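PDB 5JLD: arginyl-tRNA synthetase, putative, which probably charges tRNA(Arg) with L-arginine at the expense of ATP, releasing AMP and diphosphate. Local coordinates for residues A[155-160]-A[451-456]; A[455-460]-A[532-537]; A[134-139]-A[159-164]. All coordinates share one frame; numbering follows the deposited sequence.

Interaction 1: residues A[155-160]-A[451-456]; sequences TIIGDS and FDLKQH
Leu-453 is the centre of the tight part of this buried contact. Leu-453 points toward helix 149-167, and its two methyls are used separately. CD2 lies by the two isoleucines, 3.7 Å from Ile-156 CG2 and 3.8 Å from Ile-157 CG1. Ile-156 CG2 is anti to its backbone N, which brings this branch, not CG1, against the leucine. The other methyl, Leu-453 CD1, rests 3.7 Å from Ser-160 CB. The serine hydroxyl has a polar partner of its own in Leu-584 O. Both helices belong to the catalytic region of this class I synthetase, and helix 149-167 begins within the HVGH form of the HIGH signature, which ends at His-151. No hydrogen bond crosses between the segments. The contact loosens at Asp-452, whose OD1 comes only within 4.3 Å of Ile-157 CG1. This carboxylate is held from elsewhere, by a salt bridge to Arg-153 and a hydrogen bond to Tyr-461. The far side of segment 451-456 is partly exposed. There Gln-455 folds back so that NE2 donates to Phe-451 O at 2.8 Å, and the same NE2 lies over one face of the Phe-451 ring.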
# COMPACT_ATOMS: atom_id res chain seq x y z
N THR A 155 -7.96 6.52 -1.25
CA THR A 155 -7.79 6.79 0.17
C THR A 155 -7.31 5.53 0.88
O THR A 155 -6.33 5.56 1.63
CB THR A 155 -9.12 7.31 0.78
OG1 THR A 155 -9.52 8.49 0.08
CG2 THR A 155 -8.99 7.63 2.27
N ILE A 156 -7.98 4.41 0.59
CA ILE A 156 -7.68 3.09 1.17
C ILE A 156 -6.30 2.55 0.80
O ILE A 156 -5.48 2.14 1.68
CB ILE A 156 -8.77 2.09 0.74
CG1 ILE A 156 -10.12 2.53 1.33
CG2 ILE A 156 -8.41 0.68 1.19
CD1 ILE A 156 -11.33 1.80 0.79
N ILE A 157 -6.02 2.55 -0.50
CA ILE A 157 -4.70 2.15 -0.99
C ILE A 157 -3.58 3.01 -0.39
O ILE A 157 -2.60 2.49 0.20
CB ILE A 157 -4.65 2.23 -2.53
CG1 ILE A 157 -5.62 1.21 -3.16
CG2 ILE A 157 -3.22 2.06 -3.01
CD1 ILE A 157 -5.61 1.22 -4.68
N GLY A 158 -3.74 4.33 -0.50
CA GLY A 158 -2.72 5.25 -0.01
C GLY A 158 -2.46 5.07 1.48
O GLY A 158 -1.31 5.03 1.93
N ASP A 159 -3.53 4.92 2.25
CA ASP A 159 -3.35 4.76 3.67
C ASP A 159 -2.59 3.45 3.96
O ASP A 159 -1.70 3.44 4.82
CB ASP A 159 -4.67 4.79 4.43
CG ASP A 159 -4.46 4.59 5.91
OD1 ASP A 159 -3.92 5.53 6.56
OD2 ASP A 159 -4.78 3.48 6.43
N SER A 160 -2.94 2.37 3.26
CA SER A 160 -2.18 1.12 3.45
C SER A 160 -0.68 1.30 3.18
O SER A 160 0.17 0.90 3.99
CB SER A 160 -2.74 -0.02 2.58
OG SER A 160 -2.25 -1.25 3.08
N PHE A 451 -11.76 -6.01 0.95
CA PHE A 451 -12.30 -6.42 -0.33
C PHE A 451 -11.67 -5.58 -1.41
O PHE A 451 -11.41 -6.07 -2.51
CB PHE A 451 -13.82 -6.29 -0.39
CG PHE A 451 -14.46 -7.12 -1.48
CD1 PHE A 451 -14.59 -8.51 -1.34
CD2 PHE A 451 -14.92 -6.53 -2.64
CE1 PHE A 451 -15.18 -9.28 -2.34
CE2 PHE A 451 -15.52 -7.29 -3.65
CZ PHE A 451 -15.65 -8.67 -3.50
N ASP A 452 -11.39 -4.31 -1.12
CA ASP A 452 -10.70 -3.53 -2.14
C ASP A 452 -9.23 -3.94 -2.28
O ASP A 452 -8.75 -4.20 -3.38
CB ASP A 452 -10.79 -2.03 -1.84
CG ASP A 452 -10.37 -1.19 -3.03
OD1 ASP A 452 -9.15 -1.22 -3.36
OD2 ASP A 452 -11.26 -0.52 -3.63
N LEU A 453 -8.50 -4.00 -1.17
CA LEU A 453 -7.06 -4.20 -1.25
C LEU A 453 -6.67 -5.60 -1.72
O LEU A 453 -5.57 -5.79 -2.20
CB LEU A 453 -6.39 -3.90 0.10
CG LEU A 453 -6.47 -2.43 0.54
CD1 LEU A 453 -5.66 -2.18 1.81
CD2 LEU A 453 -6.00 -1.50 -0.58
N LYS A 454 -7.58 -6.58 -1.63
CA LYS A 454 -7.26 -7.93 -2.09
C LYS A 454 -7.23 -7.99 -3.63
O LYS A 454 -6.61 -8.87 -4.20
CB LYS A 454 -8.24 -8.96 -1.54
CG LYS A 454 -9.60 -8.97 -2.23
CD LYS A 454 -10.39 -10.20 -1.86
CE LYS A 454 -11.67 -10.31 -2.68
NZ LYS A 454 -12.31 -11.64 -2.48
N GLN A 455 -7.90 -7.05 -4.28
CA GLN A 455 -7.89 -6.96 -5.75
C GLN A 455 -6.56 -6.41 -6.23
O GLN A 455 -6.00 -5.53 -5.57
CB GLN A 455 -9.02 -6.05 -6.26
CG GLN A 455 -10.30 -6.03 -5.43
CD GLN A 455 -11.19 -7.23 -5.71
OE1 GLN A 455 -11.03 -7.91 -6.72
NE2 GLN A 455 -12.14 -7.48 -4.81
N HIS A 456 -6.06 -6.90 -7.36
CA HIS A 456 -4.98 -6.19 -8.04
C HIS A 456 -5.46 -4.73 -8.23
O HIS A 456 -6.58 -4.51 -8.70
CB HIS A 456 -4.64 -6.84 -9.39
CG HIS A 456 -3.37 -6.36 -10.01
ND1 HIS A 456 -3.17 -5.04 -10.39
CD2 HIS A 456 -2.24 -7.02 -10.35
CE1 HIS A 456 -1.96 -4.92 -10.92
NE2 HIS A 456 -1.38 -6.10 -10.91

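Interaction 2: residues A[455-460]-A[532-537]; sequences QHRNSD and NMLVHK
One guanidinium nitrogen serves two successive backbone carbonyls here. Arg-457 NH1 donates to Asn-532 O at 2.8 Å, near the guanidinium plane, and more weakly to Met-533 O at 2.9 Å. Both oxygens sit where the chain breaks after helix 522-532, and Met-533 takes a positive phi of 56°. The two carbonyl oxygens would favour a positive charge on the guanidinium. The Arg-457 chain bends at chi3 to reach them. Leu-534 CD2 lies over one guanidinium face, 3.3 Å from Arg-457 NH1. Asn-532 steadies the break with an Asx turn, its OD1 accepting from Leu-534 N at 3.0 Å. The second half of the contact is made by two histidines. His-456 CA sits over the His-536 ring in a CH-pi contact, 4.0 Å from the centroid. The rings themselves meet obliquely, with planes at 32°. A water accepts from Arg-457 N and His-536 N, and also bonds His-536 ND1 at 2.9 Å, in the plane of that ring. A type I turn from His-456 to Ser-459 shapes the partner loop. The contact is consistent with a seam between domains: a loop of the catalytic region meets the link between helices 522-532 and 536-556 of the DALR anticodon-binding region.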
# COMPACT_ATOMS: atom_id res chain seq x y z
N GLN A 455 -7.90 -7.05 -4.28
CA GLN A 455 -7.89 -6.96 -5.75
C GLN A 455 -6.56 -6.41 -6.23
O GLN A 455 -6.00 -5.53 -5.57
CB GLN A 455 -9.02 -6.05 -6.26
CG GLN A 455 -10.30 -6.03 -5.43
CD GLN A 455 -11.19 -7.23 -5.71
OE1 GLN A 455 -11.03 -7.91 -6.72
NE2 GLN A 455 -12.14 -7.48 -4.81
N HIS A 456 -6.06 -6.90 -7.36
CA HIS A 456 -4.98 -6.19 -8.04
C HIS A 456 -5.46 -4.73 -8.23
O HIS A 456 -6.58 -4.51 -8.70
CB HIS A 456 -4.64 -6.84 -9.39
CG HIS A 456 -3.37 -6.36 -10.01
ND1 HIS A 456 -3.17 -5.04 -10.39
CD2 HIS A 456 -2.24 -7.02 -10.35
CE1 HIS A 456 -1.96 -4.92 -10.92
NE2 HIS A 456 -1.38 -6.10 -10.91
N ARG A 457 -4.64 -3.77 -7.83
CA ARG A 457 -5.07 -2.37 -7.81
C ARG A 457 -5.49 -1.93 -9.21
O ARG A 457 -6.45 -1.19 -9.38
CB ARG A 457 -3.97 -1.45 -7.25
CG ARG A 457 -2.62 -1.65 -7.94
CD ARG A 457 -1.59 -0.62 -7.53
NE ARG A 457 -0.77 -0.21 -8.67
CZ ARG A 457 0.56 -0.29 -8.71
NH1 ARG A 457 1.22 -0.73 -7.65
NH2 ARG A 457 1.22 0.10 -9.79
N ASN A 458 -4.78 -2.44 -10.22
CA ASN A 458 -5.03 -2.03 -11.60
C ASN A 458 -6.28 -2.65 -12.21
O ASN A 458 -6.62 -2.36 -13.36
CB ASN A 458 -3.84 -2.37 -12.49
CG ASN A 458 -2.66 -1.43 -12.28
OD1 ASN A 458 -2.85 -0.23 -12.09
ND2 ASN A 458 -1.46 -1.98 -12.33
N SER A 459 -6.97 -3.50 -11.45
CA SER A 459 -8.14 -4.18 -11.99
C SER A 459 -9.43 -3.49 -11.57
O SER A 459 -9.50 -2.83 -10.53
CB SER A 459 -8.16 -5.65 -11.55
OG SER A 459 -8.83 -5.81 -10.31
N ASP A 460 -10.45 -3.63 -12.40
CA ASP A 460 -11.78 -3.16 -12.06
C ASP A 460 -12.48 -4.26 -11.27
O ASP A 460 -12.10 -5.43 -11.37
CB ASP A 460 -12.56 -2.77 -13.32
CG ASP A 460 -11.81 -1.77 -14.20
OD1 ASP A 460 -11.12 -0.86 -13.67
OD2 ASP A 460 -11.92 -1.87 -15.44
N ASN A 532 7.20 -2.63 -6.34
CA ASN A 532 6.09 -2.49 -7.29
C ASN A 532 4.78 -1.95 -6.68
O ASN A 532 3.80 -1.76 -7.39
CB ASN A 532 5.82 -3.85 -7.99
CG ASN A 532 5.53 -5.00 -7.02
OD1 ASN A 532 4.97 -4.81 -5.94
ND2 ASN A 532 5.91 -6.21 -7.42
N MET A 533 4.77 -1.75 -5.36
CA MET A 533 3.59 -1.22 -4.67
C MET A 533 2.32 -2.03 -4.88
O MET A 533 1.23 -1.48 -4.83
CB MET A 533 3.33 0.23 -5.10
CG MET A 533 4.34 1.23 -4.55
SD MET A 533 4.32 1.30 -2.76
CE MET A 533 6.08 1.53 -2.49
N LEU A 534 2.44 -3.34 -5.10
CA LEU A 534 1.25 -4.16 -5.23
C LEU A 534 0.86 -4.73 -3.86
O LEU A 534 1.34 -5.80 -3.45
CB LEU A 534 1.46 -5.28 -6.26
CG LEU A 534 1.88 -4.77 -7.64
CD1 LEU A 534 2.33 -5.93 -8.56
CD2 LEU A 534 0.77 -3.97 -8.29
N VAL A 535 -0.01 -4.00 -3.15
CA VAL A 535 -0.34 -4.33 -1.77
C VAL A 535 -1.30 -5.51 -1.66
O VAL A 535 -1.51 -6.04 -0.56
CB VAL A 535 -0.96 -3.12 -1.02
CG1 VAL A 535 -0.22 -1.80 -1.37
CG2 VAL A 535 -2.43 -3.01 -1.33
N HIS A 536 -1.92 -5.92 -2.77
CA HIS A 536 -2.78 -7.10 -2.72
C HIS A 536 -1.95 -8.34 -2.31
O HIS A 536 -2.46 -9.24 -1.64
CB HIS A 536 -3.53 -7.32 -4.05
CG HIS A 536 -2.67 -7.83 -5.17
ND1 HIS A 536 -2.00 -6.98 -6.04
CD2 HIS A 536 -2.39 -9.08 -5.59
CE1 HIS A 536 -1.35 -7.70 -6.93
NE2 HIS A 536 -1.57 -8.98 -6.69
N LYS A 537 -0.66 -8.34 -2.68
CA LYS A 537 0.27 -9.37 -2.24
C LYS A 537 0.26 -9.52 -0.72
O LYS A 537 0.37 -10.62 -0.21
CB LYS A 537 1.67 -9.08 -2.74
CG LYS A 537 1.85 -9.34 -4.23
CD LYS A 537 1.51 -10.81 -4.52
CE LYS A 537 2.19 -11.33 -5.78
NZ LYS A 537 1.86 -12.77 -6.00
O HOH W 1 -2.45 -4.18 -5.46

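Interaction 3: residues A[134-139]-A[159-164]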
# COMPACT_ATOMS: atom_id res chain seq x y z
N VAL A 134 9.74 9.78 2.66
CA VAL A 134 8.78 9.29 1.68
C VAL A 134 7.50 10.12 1.74
O VAL A 134 7.00 10.42 2.83
CB VAL A 134 8.42 7.79 1.95
CG1 VAL A 134 7.26 7.34 1.06
CG2 VAL A 134 9.65 6.88 1.75
N LEU A 135 6.98 10.47 0.57
CA LEU A 135 5.71 11.18 0.51
C LEU A 135 4.71 10.38 -0.30
O LEU A 135 5.02 9.95 -1.40
CB LEU A 135 5.89 12.58 -0.10
CG LEU A 135 4.65 13.47 -0.13
CD1 LEU A 135 5.03 14.96 0.01
CD2 LEU A 135 3.82 13.25 -1.41
N VAL A 136 3.50 10.22 0.24
CA VAL A 136 2.42 9.54 -0.46
C VAL A 136 1.28 10.53 -0.73
O VAL A 136 0.70 11.13 0.19
CB VAL A 136 1.90 8.31 0.34
CG1 VAL A 136 0.81 7.56 -0.44
CG2 VAL A 136 3.07 7.36 0.70
N ASP A 137 0.98 10.70 -2.01
CA ASP A 137 -0.04 11.62 -2.50
C ASP A 137 -1.29 10.82 -2.82
O ASP A 137 -1.28 10.05 -3.78
CB ASP A 137 0.48 12.37 -3.73
CG ASP A 137 -0.47 13.42 -4.26
OD1 ASP A 137 -1.71 13.24 -4.24
OD2 ASP A 137 0.04 14.47 -4.71
N PHE A 138 -2.34 10.97 -2.03
CA PHE A 138 -3.53 10.16 -2.22
C PHE A 138 -4.82 10.84 -1.77
O PHE A 138 -4.80 11.93 -1.18
CB PHE A 138 -3.37 8.78 -1.51
CG PHE A 138 -3.26 8.84 0.00
CD1 PHE A 138 -2.19 9.50 0.63
CD2 PHE A 138 -4.18 8.17 0.81
CE1 PHE A 138 -2.07 9.51 2.03
CE2 PHE A 138 -4.07 8.18 2.21
CZ PHE A 138 -3.02 8.85 2.82
N SER A 139 -5.93 10.16 -2.10
CA SER A 139 -7.31 10.59 -1.90
C SER A 139 -7.73 11.66 -2.91
O SER A 139 -8.50 11.38 -3.81
CB SER A 139 -7.54 11.08 -0.47
OG SER A 139 -8.92 11.12 -0.19
N ASP A 159 -3.53 4.92 2.25
CA ASP A 159 -3.35 4.76 3.67
C ASP A 159 -2.59 3.45 3.96
O ASP A 159 -1.70 3.44 4.82
CB ASP A 159 -4.67 4.79 4.43
CG ASP A 159 -4.46 4.59 5.91
OD1 ASP A 159 -3.92 5.53 6.56
OD2 ASP A 159 -4.78 3.48 6.43
N SER A 160 -2.94 2.37 3.26
CA SER A 160 -2.18 1.12 3.45
C SER A 160 -0.68 1.30 3.18
O SER A 160 0.17 0.90 3.99
CB SER A 160 -2.74 -0.02 2.58
OG SER A 160 -2.25 -1.25 3.08
N ILE A 161 -0.36 1.93 2.05
CA ILE A 161 1.05 2.21 1.74
C ILE A 161 1.77 3.01 2.84
O ILE A 161 2.91 2.68 3.26
CB ILE A 161 1.14 2.94 0.38
CG1 ILE A 161 0.71 1.96 -0.73
CG2 ILE A 161 2.57 3.50 0.14
CD1 ILE A 161 0.46 2.57 -2.11
N CYS A 162 1.08 4.05 3.34
CA CYS A 162 1.66 4.84 4.42
C CYS A 162 1.92 3.98 5.65
O CYS A 162 2.96 4.09 6.28
CB CYS A 162 0.74 6.00 4.80
SG CYS A 162 0.64 7.26 3.48
N ARG A 163 0.94 3.16 6.01
CA ARG A 163 1.06 2.33 7.18
C ARG A 163 2.25 1.37 6.99
O ARG A 163 2.94 1.05 7.95
CB ARG A 163 -0.24 1.55 7.44
CG ARG A 163 -1.44 2.37 7.87
CD ARG A 163 -2.52 1.48 8.52
NE ARG A 163 -3.77 2.19 8.75
CZ ARG A 163 -4.67 1.88 9.70
NH1 ARG A 163 -4.46 0.85 10.50
NH2 ARG A 163 -5.78 2.60 9.82
N VAL A 164 2.48 0.94 5.75
CA VAL A 164 3.62 0.06 5.47
C VAL A 164 4.91 0.80 5.78
O VAL A 164 5.74 0.29 6.52
CB VAL A 164 3.63 -0.43 4.00
CG1 VAL A 164 5.00 -0.97 3.63
CG2 VAL A 164 2.56 -1.50 3.79
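Segment 134-139 is strand up to Asp-137 and then turns into a loop, and segment 159-164 is a stretch of the helix that runs back beside it. Val-136 CA is 6.8 Å from Cys-162 CA, and Phe-138 CA is 8.0 Å from Asp-159 CA. Advancing along the strand therefore means going back along the helix, so the two run in opposite senses. Val-136 and Phe-138 both point toward the helix, while Leu-135 and Asp-137 point away from it.

Cys-162 carries the middle of the contact. Its SG presses on the branch point of the valine, 3.5 Å from Val-136 CB. The same sulfur reaches the phenylalanine, with Cys-162 SG 3.8 Å from Phe-138 CE1. This sulfur-aromatic contact is oblique, 44° off the ring normal. Phe-138 CG takes the crowded position between the backbone N and the carbonyl carbon (chi1 65°). This places the ring by the start of segment 159-164, with Phe-138 CE2 3.3 Å from Asp-159 N. That N-H is already spent within the helix, on Thr-155 O. On the other flank the methyls Val-136 CG2 and Ile-161 CG2 meet at 3.9 Å. No hydrogen bond joins the segments.

Asp-159 points away from the strand overall, though its CB still touches Phe-138. Its OD2 takes Arg-163 NE at 2.8 Å on the syn lone pair, one helical turn on, while OD1 pairs with Arg-174.

The contact belongs to the beta-alpha-beta unit of strand 133-137, helix 149-167 and strand 171-176, a Rossmann-type element of class I catalytic domains. Strand 133-137 is central in the parallel sheet, between strands 171-176 and 343-349. Phe-138 also touches Val-347 of strand 343-349, and Arg-163 touches Lys-449 of helix 436-453.

In the fold
Interactions 1 and 3 share helix 149-167, and interaction 2 touches it. Interaction 3 packs the helix on the central strand of the parallel sheet, and interaction 1 sets helix 436-453 against it; their centres are about 11 Å apart. The helix segment of interaction 3 begins where the first segment of interaction 1 ends. Interaction 3 closes before interaction 2 opens. Interaction 2 shares Gln-455 and His-456 with interaction 1, centres about 8 Å apart. Its second segment lies in the DALR anticodon-binding region. There Val-535 touches Leu-453 of interaction 1 and Ile-161 of interaction 3. Interactions 2 and 3 lie about 14 Å apart. Together they form a packed path from the catalytic sheet to that region.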